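Local coordinates for protein N-acetyl-beta-D glucosaminidase (Rhizomucor miehei CAU432, PDB 4ZM6) that probably hydrolyses terminal beta-N-acetylglucosamine residues as a family 3 glycosidase and carries a GCN5-related glucosamine N-acetyltransferase region that binds acetyl-CoA, at residues A599-V603 with H638-A644; K608-M614 with C646-T652; Y653-F657 with Y778-W784. All blocks are in the same frame, centred on the assembly; numbering follows the deposited sequence.

Interaction 1 of 3, residues A599-V603 with H638-A644; sequences ATQIV and HFREQGA
A helix lies against one face of a beta sheet here, running almost along the strand beneath it. The axes of strand 599-603 and helix 638-642 approach to 10.4 Å, with their N-to-C directions 19° apart (signed crossing angle -19°). The strand is extended throughout, so T600 and I602 point their CB atoms toward the helix while Q601 points away. At T600, chi1 is off-well at -95°; CG2 lies 4.0 Å from H638 ND1 and OG1 3.7 Å from F639 CZ, and the hydroxyl makes a weak 3.1 Å bond from OG1 to A599 O. Q601 contributes its backbone, with O 3.8 Å from F639 CE1. I602 (chi1 m, chi2 t) buries the most area: CD1 reaches H638 CE1 at 3.7 Å and Q642 CG at 3.8 Å, while CG1 packs near the plane of the F639 ring, 4.0 Å from CE1, and 4.4 Å from A644 CB. H638 uses a t rotamer, F639 an m rotamer that swings its ring end in to the strand. Beyond Q642 the helix closes in a Schellman motif: G643 has phi/psi 81/23, A644 N bonds back to F639 O at 3.0 Å and G643 N to R640 O at 3.3 Å. This brings A644 down beside I602, with their CA atoms 7.2 Å apart. Such apolar helix-on-sheet packing belongs to the GNAT core. The strand pairs with 608-618 in the sheet, where Q601 NE2 bonds Q612, while on the helix's outer side R640 forms a salt bridge with E167 of helix 155-171, in the glycosidase region.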
loop_
_atom_site.group_PDB
_atom_site.type_symbol
_atom_site.label_atom_id
_atom_site.label_comp_id
_atom_site.label_asym_id
_atom_site.label_seq_id
_atom_site.Cartn_x
_atom_site.Cartn_y
_atom_site.Cartn_z
ATOM N N ALA A 599 11.525 -11.224 -12.962
ATOM C CA ALA A 599 12.594 -10.483 -12.293
ATOM C C ALA A 599 12.708 -9.098 -12.904
ATOM O O ALA A 599 12.387 -8.904 -14.073
ATOM C CB ALA A 599 13.909 -11.218 -12.426
ATOM N N THR A 600 13.237 -8.162 -12.124
ATOM C CA THR A 600 13.043 -6.737 -12.372
ATOM C C THR A 600 14.009 -5.885 -11.542
ATOM O O THR A 600 14.201 -6.133 -10.356
ATOM C CB THR A 600 11.578 -6.348 -12.052
ATOM O OG1 THR A 600 10.805 -6.388 -13.250
ATOM C CG2 THR A 600 11.456 -4.953 -11.444
ATOM N N GLN A 601 14.602 -4.879 -12.177
ATOM C CA GLN A 601 15.460 -3.920 -11.484
ATOM C C GLN A 601 15.336 -2.540 -12.120
ATOM O O GLN A 601 14.878 -2.415 -13.257
ATOM C CB GLN A 601 16.923 -4.404 -11.453
ATOM C CG GLN A 601 17.756 -4.224 -12.718
ATOM C CD GLN A 601 19.257 -4.353 -12.451
ATOM O OE1 GLN A 601 19.689 -4.603 -11.323
ATOM N NE2 GLN A 601 20.060 -4.175 -13.493
ATOM N N ILE A 602 15.718 -1.509 -11.371
ATOM C CA ILE A 602 15.698 -0.135 -11.868
ATOM C C ILE A 602 17.080 0.480 -11.685
ATOM O O ILE A 602 17.645 0.445 -10.591
ATOM C CB ILE A 602 14.632 0.725 -11.151
ATOM C CG1 ILE A 602 13.232 0.290 -11.577
ATOM C CG2 ILE A 602 14.820 2.206 -11.466
ATOM C CD1 ILE A 602 12.120 0.876 -10.731
ATOM N N VAL A 603 17.606 1.042 -12.769
ATOM C CA VAL A 603 18.945 1.618 -12.796
ATOM C C VAL A 603 18.858 3.038 -13.335
ATOM O O VAL A 603 18.015 3.337 -14.177
ATOM C CB VAL A 603 19.879 0.770 -13.689
ATOM C CG1 VAL A 603 21.148 1.528 -14.057
ATOM C CG2 VAL A 603 20.226 -0.533 -12.991
ATOM N N HIS A 638 4.631 -1.548 -12.060
ATOM C CA HIS A 638 5.623 -1.097 -11.089
ATOM C C HIS A 638 6.522 -0.012 -11.681
ATOM O O HIS A 638 6.661 1.057 -11.096
ATOM C CB HIS A 638 6.478 -2.255 -10.575
ATOM C CG HIS A 638 7.649 -1.805 -9.763
ATOM N ND1 HIS A 638 8.952 -2.104 -10.100
ATOM C CD2 HIS A 638 7.715 -1.023 -8.658
ATOM C CE1 HIS A 638 9.768 -1.547 -9.222
ATOM N NE2 HIS A 638 9.043 -0.883 -8.340
ATOM N N PHE A 639 7.120 -0.293 -12.837
ATOM C CA PHE A 639 7.952 0.685 -13.524
ATOM C C PHE A 639 7.194 1.988 -13.713
ATOM O O PHE A 639 7.722 3.068 -13.457
ATOM C CB PHE A 639 8.364 0.186 -14.908
ATOM C CG PHE A 639 9.305 -0.987 -14.897
ATOM C CD1 PHE A 639 10.341 -1.079 -13.975
ATOM C CD2 PHE A 639 9.184 -1.981 -15.860
ATOM C CE1 PHE A 639 11.203 -2.161 -13.988
ATOM C CE2 PHE A 639 10.050 -3.059 -15.882
ATOM C CZ PHE A 639 11.057 -3.152 -14.942
ATOM N N ARG A 640 5.953 1.865 -14.168
ATOM C CA ARG A 640 5.104 3.013 -14.457
ATOM C C ARG A 640 4.951 3.922 -13.239
ATOM O O ARG A 640 5.109 5.136 -13.350
ATOM C CB ARG A 640 3.736 2.524 -14.944
ATOM C CG ARG A 640 2.779 3.613 -15.389
ATOM C CD ARG A 640 1.506 3.019 -15.966
ATOM N NE ARG A 640 1.760 2.148 -17.122
ATOM C CZ ARG A 640 1.463 0.848 -17.208
ATOM N NH1 ARG A 640 0.884 0.193 -16.205
ATOM N NH2 ARG A 640 1.745 0.190 -18.324
ATOM N N GLU A 641 4.652 3.329 -12.085
ATOM C CA GLU A 641 4.505 4.078 -10.831
ATOM C C GLU A 641 5.816 4.713 -10.393
ATOM O O GLU A 641 5.819 5.812 -9.840
ATOM C CB GLU A 641 3.997 3.168 -9.708
ATOM C CG GLU A 641 2.564 2.690 -9.880
ATOM C CD GLU A 641 2.224 1.533 -8.955
ATOM O OE1 GLU A 641 2.643 0.387 -9.239
ATOM O OE2 GLU A 641 1.534 1.770 -7.938
ATOM N N GLN A 642 6.922 4.010 -10.633
ATOM C CA GLN A 642 8.252 4.500 -10.268
ATOM C C GLN A 642 8.784 5.588 -11.195
ATOM O O GLN A 642 9.737 6.281 -10.844
ATOM C CB GLN A 642 9.260 3.345 -10.236
ATOM C CG GLN A 642 9.018 2.340 -9.125
ATOM C CD GLN A 642 8.984 2.999 -7.766
ATOM O OE1 GLN A 642 9.946 3.650 -7.357
ATOM N NE2 GLN A 642 7.871 2.848 -7.064
ATOM N N GLY A 643 8.185 5.736 -12.372
ATOM C CA GLY A 643 8.660 6.701 -13.355
ATOM C C GLY A 643 9.842 6.179 -14.153
ATOM O O GLY A 643 10.623 6.959 -14.696
ATOM N N ALA A 644 9.982 4.855 -14.214
ATOM C CA ALA A 644 10.952 4.225 -15.101
ATOM C C ALA A 644 10.336 4.158 -16.493
ATOM O O ALA A 644 9.764 3.134 -16.882
ATOM C CB ALA A 644 11.314 2.834 -14.602
#

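Interaction 2 of 3, residues K608-M614 with C646-T652; sequences KKHGQLM and CIKLGST. With ACO (acetyl coenzyme *a), chain C.
Two parallel strands joined through helix 627-642 form this beta-alpha-beta unit, the part of a GNAT fold that receives acetyl-CoA. The short strand axes come to 4.6 Å at 22° (signed angle -22°), with G611 opposite I647, Q612 opposite K648 and L613 opposite L649 at CA distances of 4.5, 4.8 and 5.2 Å. Backbone bonds run G611 N to C646 O (3.0 Å), K648 N to G611 O (2.8 Å), L613 N to K648 O (2.9 Å) and G650 N to L613 O (2.8 Å). G650, at phi/psi 84/-170, turns the chain off the strand, and M614 kinks at -69/-40. Q612 (chi1 m, chi2 t) reaches into that turn: OE1 accepts T652 N at 3.1 Å and also takes Q601 NE2 of the adjacent strand, while its own NE2 donates to T652 OG1 at 3.1 Å. S651 OG bonds P654 O. On the Q612 side of the sheet, C646 CB sits 3.8 Å from the H610 ring centroid, a CH-pi contact over the face; on the other, L613 CD1 meets L649 CD2 at 4.3 Å. The acetyl methyl CH3 of the cofactor lies 3.5 Å from G650 N and 3.8 Å from L613 O. These two backbone atoms are bonded to each other, so the methyl meets a donor and an acceptor already used in the sheet.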
loop_
_atom_site.group_PDB
_atom_site.type_symbol
_atom_site.label_atom_id
_atom_site.label_comp_id
_atom_site.label_asym_id
_atom_site.label_seq_id
_atom_site.Cartn_x
_atom_site.Cartn_y
_atom_site.Cartn_z
ATOM N N LYS A 608 18.077 9.438 -15.862
ATOM C CA LYS A 608 16.754 8.886 -16.144
ATOM C C LYS A 608 16.655 7.541 -15.430
ATOM O O LYS A 608 17.580 6.740 -15.502
ATOM C CB LYS A 608 16.558 8.651 -17.647
ATOM C CG LYS A 608 16.089 9.847 -18.463
ATOM C CD LYS A 608 15.402 9.368 -19.740
ATOM C CE LYS A 608 14.937 10.515 -20.626
ATOM N NZ LYS A 608 16.038 11.063 -21.467
ATOM N N LYS A 609 15.545 7.285 -14.745
ATOM C CA LYS A 609 15.277 5.942 -14.226
ATOM C C LYS A 609 15.064 4.998 -15.405
ATOM O O LYS A 609 14.321 5.326 -16.324
ATOM C CB LYS A 609 14.023 5.918 -13.351
ATOM C CG LYS A 609 14.192 6.430 -11.931
ATOM C CD LYS A 609 12.887 6.243 -11.168
ATOM C CE LYS A 609 13.018 6.533 -9.684
ATOM N NZ LYS A 609 13.093 7.993 -9.400
ATOM N N HIS A 610 15.715 3.839 -15.379
ATOM C CA HIS A 610 15.550 2.831 -16.422
ATOM C C HIS A 610 15.082 1.533 -15.792
ATOM O O HIS A 610 15.738 1.009 -14.894
ATOM C CB HIS A 610 16.865 2.578 -17.163
ATOM C CG HIS A 610 17.176 3.594 -18.214
ATOM N ND1 HIS A 610 17.416 3.253 -19.528
ATOM C CD2 HIS A 610 17.285 4.943 -18.149
ATOM C CE1 HIS A 610 17.663 4.347 -20.226
ATOM N NE2 HIS A 610 17.587 5.387 -19.413
ATOM N N GLY A 611 13.952 1.018 -16.263
ATOM C CA GLY A 611 13.423 -0.243 -15.779
ATOM C C GLY A 611 13.948 -1.368 -16.637
ATOM O O GLY A 611 13.877 -1.297 -17.859
ATOM N N GLN A 612 14.485 -2.404 -16.005
ATOM C CA GLN A 612 15.004 -3.540 -16.739
ATOM C C GLN A 612 14.197 -4.766 -16.370
ATOM O O GLN A 612 14.086 -5.103 -15.191
ATOM C CB GLN A 612 16.477 -3.752 -16.420
ATOM C CG GLN A 612 17.350 -2.540 -16.704
ATOM C CD GLN A 612 18.836 -2.875 -16.743
ATOM O OE1 GLN A 612 19.291 -3.836 -16.115
ATOM N NE2 GLN A 612 19.601 -2.087 -17.491
ATOM N N LEU A 613 13.610 -5.408 -17.382
ATOM C CA LEU A 613 12.875 -6.650 -17.197
ATOM C C LEU A 613 13.889 -7.770 -17.359
ATOM O O LEU A 613 14.186 -8.203 -18.471
ATOM C CB LEU A 613 11.726 -6.762 -18.203
ATOM C CG LEU A 613 10.575 -7.717 -17.852
ATOM C CD1 LEU A 613 9.419 -7.559 -18.825
ATOM C CD2 LEU A 613 11.028 -9.158 -17.857
ATOM N N MET A 614 14.426 -8.223 -16.231
ATOM C CA MET A 614 15.567 -9.134 -16.226
ATOM C C MET A 614 15.174 -10.506 -16.748
ATOM O O MET A 614 15.930 -11.148 -17.474
ATOM C CB MET A 614 16.140 -9.276 -14.808
ATOM C CG MET A 614 16.668 -7.984 -14.195
ATOM S SD MET A 614 17.043 -8.165 -12.435
ATOM C CE MET A 614 18.483 -9.224 -12.518
ATOM N N CYS A 646 11.890 4.602 -19.531
ATOM C CA CYS A 646 12.683 3.875 -20.520
ATOM C C CYS A 646 12.867 2.477 -19.971
ATOM O O CYS A 646 13.480 2.303 -18.928
ATOM C CB CYS A 646 14.036 4.545 -20.754
ATOM S SG CYS A 646 13.934 6.261 -21.320
ATOM N N ILE A 647 12.317 1.486 -20.662
ATOM C CA ILE A 647 12.313 0.118 -20.169
ATOM C C ILE A 647 13.052 -0.774 -21.158
ATOM O O ILE A 647 13.002 -0.535 -22.360
ATOM C CB ILE A 647 10.873 -0.407 -19.940
ATOM C CG1 ILE A 647 9.935 0.720 -19.494
ATOM C CG2 ILE A 647 10.860 -1.487 -18.869
ATOM C CD1 ILE A 647 8.485 0.290 -19.352
ATOM N N LYS A 648 13.731 -1.801 -20.640
ATOM C CA LYS A 648 14.606 -2.673 -21.433
ATOM C C LYS A 648 14.235 -4.140 -21.260
ATOM O O LYS A 648 13.876 -4.558 -20.169
ATOM C CB LYS A 648 16.057 -2.468 -20.977
ATOM C CG LYS A 648 17.100 -3.311 -21.700
ATOM C CD LYS A 648 18.444 -3.282 -20.982
ATOM C CE LYS A 648 19.609 -3.402 -21.954
ATOM N NZ LYS A 648 19.540 -4.641 -22.773
ATOM N N LEU A 649 14.333 -4.922 -22.331
ATOM C CA LEU A 649 14.221 -6.378 -22.228
ATOM C C LEU A 649 15.595 -6.942 -21.891
ATOM O O LEU A 649 16.571 -6.694 -22.609
ATOM C CB LEU A 649 13.721 -7.012 -23.529
ATOM C CG LEU A 649 12.225 -7.000 -23.844
ATOM C CD1 LEU A 649 11.966 -7.808 -25.107
ATOM C CD2 LEU A 649 11.392 -7.541 -22.693
ATOM N N GLY A 650 15.654 -7.724 -20.816
ATOM C CA GLY A 650 16.918 -8.201 -20.277
ATOM C C GLY A 650 17.504 -7.140 -19.376
ATOM O O GLY A 650 16.837 -6.157 -19.054
ATOM N N SER A 651 18.750 -7.328 -18.963
ATOM C CA SER A 651 19.404 -6.363 -18.088
ATOM C C SER A 651 20.862 -6.161 -18.466
ATOM O O SER A 651 21.426 -6.908 -19.265
ATOM C CB SER A 651 19.278 -6.796 -16.622
ATOM O OG SER A 651 19.376 -8.205 -16.479
ATOM N N THR A 652 21.459 -5.123 -17.891
ATOM C CA THR A 652 22.882 -4.856 -18.049
ATOM C C THR A 652 23.668 -5.615 -16.967
ATOM O O THR A 652 24.286 -6.643 -17.262
ATOM C CB THR A 652 23.168 -3.345 -17.986
ATOM O OG1 THR A 652 22.504 -2.788 -16.852
ATOM C CG2 THR A 652 22.654 -2.648 -19.231
HETATM N N1A ACO C . -7.184 -18.935 -24.155
HETATM C C2A ACO C . -6.661 -18.934 -25.404
HETATM N N3A ACO C . -5.471 -18.368 -25.706
HETATM C C4A ACO C . -4.712 -17.767 -24.752
HETATM C C5A ACO C . -5.228 -17.726 -23.370
HETATM C C6A ACO C . -6.540 -18.362 -23.107
HETATM N N6A ACO C . -7.063 -18.363 -21.857
HETATM N N7A ACO C . -4.318 -17.077 -22.637
HETATM C C8A ACO C . -3.301 -16.723 -23.466
HETATM N N9A ACO C . -3.537 -17.126 -24.730
HETATM C C1B ACO C . -2.624 -16.906 -25.887
HETATM C C2B ACO C . -2.980 -15.647 -26.674
HETATM O O2B ACO C . -2.986 -15.930 -28.079
HETATM C C3B ACO C . -1.935 -14.608 -26.296
HETATM O O3B ACO C . -1.543 -13.737 -27.374
HETATM P P3B ACO C . -0.605 -14.099 -28.650
HETATM O O7A ACO C . 0.814 -13.882 -28.168
HETATM O O8A ACO C . -0.962 -15.516 -29.039
HETATM O O9A ACO C . -1.038 -13.081 -29.666
HETATM C C4B ACO C . -0.784 -15.424 -25.712
HETATM O O4B ACO C . -1.283 -16.737 -25.411
HETATM C C5B ACO C . -0.209 -14.761 -24.467
HETATM O O5B ACO C . 0.350 -15.781 -23.651
HETATM P P1A ACO C . 0.272 -15.737 -22.052
HETATM O O1A ACO C . -0.467 -16.977 -21.608
HETATM O O2A ACO C . -0.162 -14.388 -21.546
HETATM O O3A ACO C . 1.853 -15.881 -21.819
HETATM P P2A ACO C . 2.484 -17.234 -21.249
HETATM O O4A ACO C . 1.846 -17.513 -19.909
HETATM O O5A ACO C . 2.440 -18.295 -22.312
HETATM O O6A ACO C . 4.005 -16.764 -21.053
HETATM C CBP ACO C . 6.219 -16.538 -22.012
HETATM C CCP ACO C . 4.738 -16.229 -22.154
HETATM C CDP ACO C . 6.765 -15.876 -20.756
HETATM C CEP ACO C . 6.946 -15.969 -23.221
HETATM C CAP ACO C . 6.354 -18.061 -21.943
HETATM O OAP ACO C . 6.193 -18.611 -23.247
HETATM C C9P ACO C . 7.655 -18.524 -21.355
HETATM O O9P ACO C . 7.701 -18.795 -20.162
HETATM N N8P ACO C . 8.712 -18.647 -22.156
HETATM C C7P ACO C . 9.973 -19.142 -21.639
HETATM C C6P ACO C . 11.137 -18.907 -22.586
HETATM C C5P ACO C . 11.561 -17.459 -22.753
HETATM O O5P ACO C . 12.105 -17.193 -23.811
HETATM N N4P ACO C . 11.389 -16.540 -21.788
HETATM C C3P ACO C . 11.870 -15.163 -21.928
HETATM C C2P ACO C . 13.289 -14.964 -21.382
HETATM S S1P ACO C . 14.081 -13.503 -22.011
HETATM C C ACO C . 13.676 -12.304 -20.937
HETATM O O ACO C . 12.903 -12.528 -20.022
HETATM C CH3 ACO C . 14.287 -10.956 -21.144
#

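Interaction 3 of 3, residues Y653-F657 with Y778-W784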
loop_
_atom_site.group_PDB
_atom_site.type_symbol
_atom_site.label_atom_id
_atom_site.label_comp_id
_atom_site.label_asym_id
_atom_site.label_seq_id
_atom_site.Cartn_x
_atom_site.Cartn_y
_atom_site.Cartn_z
ATOM N N TYR A 653 23.608 -5.132 -15.724
ATOM C CA TYR A 653 24.317 -5.757 -14.604
ATOM C C TYR A 653 23.525 -5.633 -13.298
ATOM O O TYR A 653 23.183 -4.521 -12.897
ATOM C CB TYR A 653 25.693 -5.099 -14.417
ATOM C CG TYR A 653 26.706 -5.995 -13.722
ATOM C CD1 TYR A 653 26.672 -6.182 -12.342
ATOM C CD2 TYR A 653 27.683 -6.669 -14.453
ATOM C CE1 TYR A 653 27.584 -7.009 -11.710
ATOM C CE2 TYR A 653 28.596 -7.498 -13.831
ATOM C CZ TYR A 653 28.550 -7.664 -12.461
ATOM O OH TYR A 653 29.462 -8.487 -11.839
ATOM N N PRO A 654 23.228 -6.762 -12.624
ATOM C CA PRO A 654 23.438 -8.165 -13.004
ATOM C C PRO A 654 22.483 -8.601 -14.110
ATOM O O PRO A 654 21.632 -7.816 -14.532
ATOM C CB PRO A 654 23.144 -8.938 -11.711
ATOM C CG PRO A 654 22.262 -8.045 -10.916
ATOM C CD PRO A 654 22.676 -6.642 -11.261
ATOM N N ARG A 655 22.600 -9.849 -14.557
ATOM C CA ARG A 655 21.954 -10.255 -15.797
ATOM C C ARG A 655 21.916 -11.753 -16.025
ATOM O O ARG A 655 22.913 -12.436 -15.829
ATOM C CB ARG A 655 22.700 -9.604 -16.963
ATOM C CG ARG A 655 22.410 -10.199 -18.331
ATOM C CD ARG A 655 23.580 -10.051 -19.285
ATOM N NE ARG A 655 24.254 -8.763 -19.149
ATOM C CZ ARG A 655 25.361 -8.435 -19.805
ATOM N NH1 ARG A 655 25.914 -9.284 -20.672
ATOM N NH2 ARG A 655 25.910 -7.245 -19.604
ATOM N N PHE A 656 20.758 -12.244 -16.467
ATOM C CA PHE A 656 20.658 -13.561 -17.098
ATOM C C PHE A 656 20.902 -13.424 -18.599
ATOM O O PHE A 656 21.710 -14.148 -19.170
ATOM C CB PHE A 656 19.277 -14.162 -16.891
ATOM C CG PHE A 656 18.900 -14.359 -15.452
ATOM C CD1 PHE A 656 19.438 -15.404 -14.719
ATOM C CD2 PHE A 656 17.977 -13.523 -14.844
ATOM C CE1 PHE A 656 19.075 -15.600 -13.399
ATOM C CE2 PHE A 656 17.607 -13.715 -13.526
ATOM C CZ PHE A 656 18.158 -14.754 -12.799
ATOM N N PHE A 657 20.183 -12.490 -19.225
ATOM C CA PHE A 657 20.296 -12.212 -20.659
ATOM C C PHE A 657 20.299 -10.697 -20.909
ATOM O O PHE A 657 19.645 -9.948 -20.178
ATOM C CB PHE A 657 19.120 -12.834 -21.418
ATOM C CG PHE A 657 18.903 -14.302 -21.137
ATOM C CD1 PHE A 657 19.908 -15.231 -21.375
ATOM C CD2 PHE A 657 17.675 -14.761 -20.669
ATOM C CE1 PHE A 657 19.700 -16.583 -21.126
ATOM C CE2 PHE A 657 17.462 -16.111 -20.420
ATOM C CZ PHE A 657 18.474 -17.023 -20.652
ATOM N N TYR A 778 30.440 -12.150 -5.605
ATOM C CA TYR A 778 29.298 -11.354 -6.066
ATOM C C TYR A 778 29.468 -10.791 -7.482
ATOM O O TYR A 778 28.706 -9.920 -7.899
ATOM C CB TYR A 778 28.972 -10.208 -5.083
ATOM C CG TYR A 778 28.578 -10.661 -3.686
ATOM C CD1 TYR A 778 27.940 -11.883 -3.474
ATOM C CD2 TYR A 778 28.827 -9.857 -2.577
ATOM C CE1 TYR A 778 27.583 -12.297 -2.203
ATOM C CE2 TYR A 778 28.465 -10.265 -1.300
ATOM C CZ TYR A 778 27.843 -11.488 -1.124
ATOM O OH TYR A 778 27.474 -11.918 0.125
ATOM N N ARG A 779 30.452 -11.291 -8.221
ATOM C CA ARG A 779 30.596 -10.935 -9.623
ATOM C C ARG A 779 29.734 -11.872 -10.459
ATOM O O ARG A 779 29.867 -13.093 -10.372
ATOM C CB ARG A 779 32.059 -11.015 -10.058
ATOM C CG ARG A 779 32.956 -10.001 -9.365
ATOM C CD ARG A 779 32.821 -8.606 -9.963
ATOM N NE ARG A 779 33.294 -8.549 -11.347
ATOM C CZ ARG A 779 34.576 -8.557 -11.725
ATOM N NH1 ARG A 779 35.560 -8.630 -10.831
ATOM N NH2 ARG A 779 34.884 -8.508 -13.018
ATOM N N SER A 780 28.843 -11.288 -11.255
ATOM C CA SER A 780 27.932 -12.045 -12.105
ATOM C C SER A 780 28.325 -11.929 -13.579
ATOM O O SER A 780 27.526 -12.263 -14.454
ATOM C CB SER A 780 26.499 -11.557 -11.888
ATOM O OG SER A 780 26.440 -10.139 -11.881
ATOM N N ASP A 781 29.554 -11.470 -13.847
ATOM C CA ASP A 781 30.091 -11.383 -15.220
ATOM C C ASP A 781 29.870 -12.696 -15.964
ATOM O O ASP A 781 29.312 -12.725 -17.069
ATOM C CB ASP A 781 31.599 -11.074 -15.222
ATOM C CG ASP A 781 31.941 -9.741 -14.563
ATOM O OD1 ASP A 781 31.326 -9.401 -13.533
ATOM O OD2 ASP A 781 32.853 -9.044 -15.059
ATOM N N LEU A 782 30.308 -13.783 -15.339
ATOM C CA LEU A 782 30.161 -15.102 -15.914
ATOM C C LEU A 782 29.410 -15.984 -14.937
ATOM O O LEU A 782 29.895 -16.261 -13.844
ATOM C CB LEU A 782 31.533 -15.697 -16.239
ATOM C CG LEU A 782 31.583 -17.135 -16.761
ATOM C CD1 LEU A 782 30.879 -17.265 -18.106
ATOM C CD2 LEU A 782 33.026 -17.600 -16.875
ATOM N N ILE A 783 28.211 -16.401 -15.331
ATOM C CA ILE A 783 27.404 -17.318 -14.528
ATOM C C ILE A 783 27.265 -18.685 -15.204
ATOM O O ILE A 783 26.737 -19.626 -14.606
ATOM C CB ILE A 783 26.002 -16.734 -14.230
ATOM C CG1 ILE A 783 25.186 -16.546 -15.519
ATOM C CG2 ILE A 783 26.125 -15.407 -13.501
ATOM C CD1 ILE A 783 23.734 -16.180 -15.285
ATOM N N TRP A 784 27.754 -18.802 -16.434
ATOM C CA TRP A 784 27.529 -19.998 -17.235
ATOM C C TRP A 784 28.660 -21.002 -17.028
ATOM O O TRP A 784 29.287 -21.453 -17.989
ATOM C CB TRP A 784 27.409 -19.620 -18.719
ATOM C CG TRP A 784 26.387 -18.557 -18.988
ATOM C CD1 TRP A 784 26.604 -17.326 -19.545
ATOM C CD2 TRP A 784 24.992 -18.628 -18.703
ATOM N NE1 TRP A 784 25.428 -16.628 -19.622
ATOM C CE2 TRP A 784 24.420 -17.406 -19.113
ATOM C CE3 TRP A 784 24.164 -19.608 -18.144
ATOM C CZ2 TRP A 784 23.055 -17.138 -18.979
ATOM C CZ3 TRP A 784 22.799 -19.338 -18.011
ATOM C CH2 TRP A 784 22.265 -18.112 -18.425
#
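Neither segment is regular. The peptide before P654 is cis, and 653-657 passes alongside 778-784 with its nearest CA pairs being P654 and S780 at 6.0 Å and F656 and I783 at 8.1 Å. Y653 (chi1 t) extends its phenol across the gap: OH donates to D781 OD1 at 2.7 Å and accepts S780 N at 2.9 Å, while S780 OG lies over the ring face, 3.3 Å from Y653 CZ. D781 is itself held by R779, with R779 NE to D781 OD1 at 3.1 Å and a salt bridge from R779 NH2 to D781 OD2 at 2.9 Å; R779 also pairs with D747. Farther along, apolar packing takes over: F656 CD1 is 4.4 Å from I783 CD1, and F657 CE1 lies 4.0 Å from W784 CZ2. The carbonyl oxygen F656 O sits at the W784 ring edge, 3.3 Å from CZ2. F657 meets W565 edge-to-face. The polar end, where Y653 OH both donates and accepts, and the aromatic end thus join the two acetyltransferase-like regions, F657 alone touching acetyl-CoA.

Overall arrangement
Interactions 1 and 2 belong to one structural unit: their segments alternate along the chain, strands 594-605 and 608-618 are sheet neighbours, and helix 627-642 packs on them, with F639 CE1 3.4 Å from G611 CA. Interaction 1 is buried and mostly apolar; interaction 2 is partly buried, with exposed lysines at one end, and relies on backbone hydrogen bonds. Interaction 3 is buried too, yet lies at a junction between regions, about 15 Å from interaction 2 centre to centre, and combines a charged network with aromatic packing. Q601 ties all three together, its NE2 reaching Q612 OE1 (2.8 Å) and Y653 O (3.2 Å), while S651 N bonds F657 O at 3.0 Å.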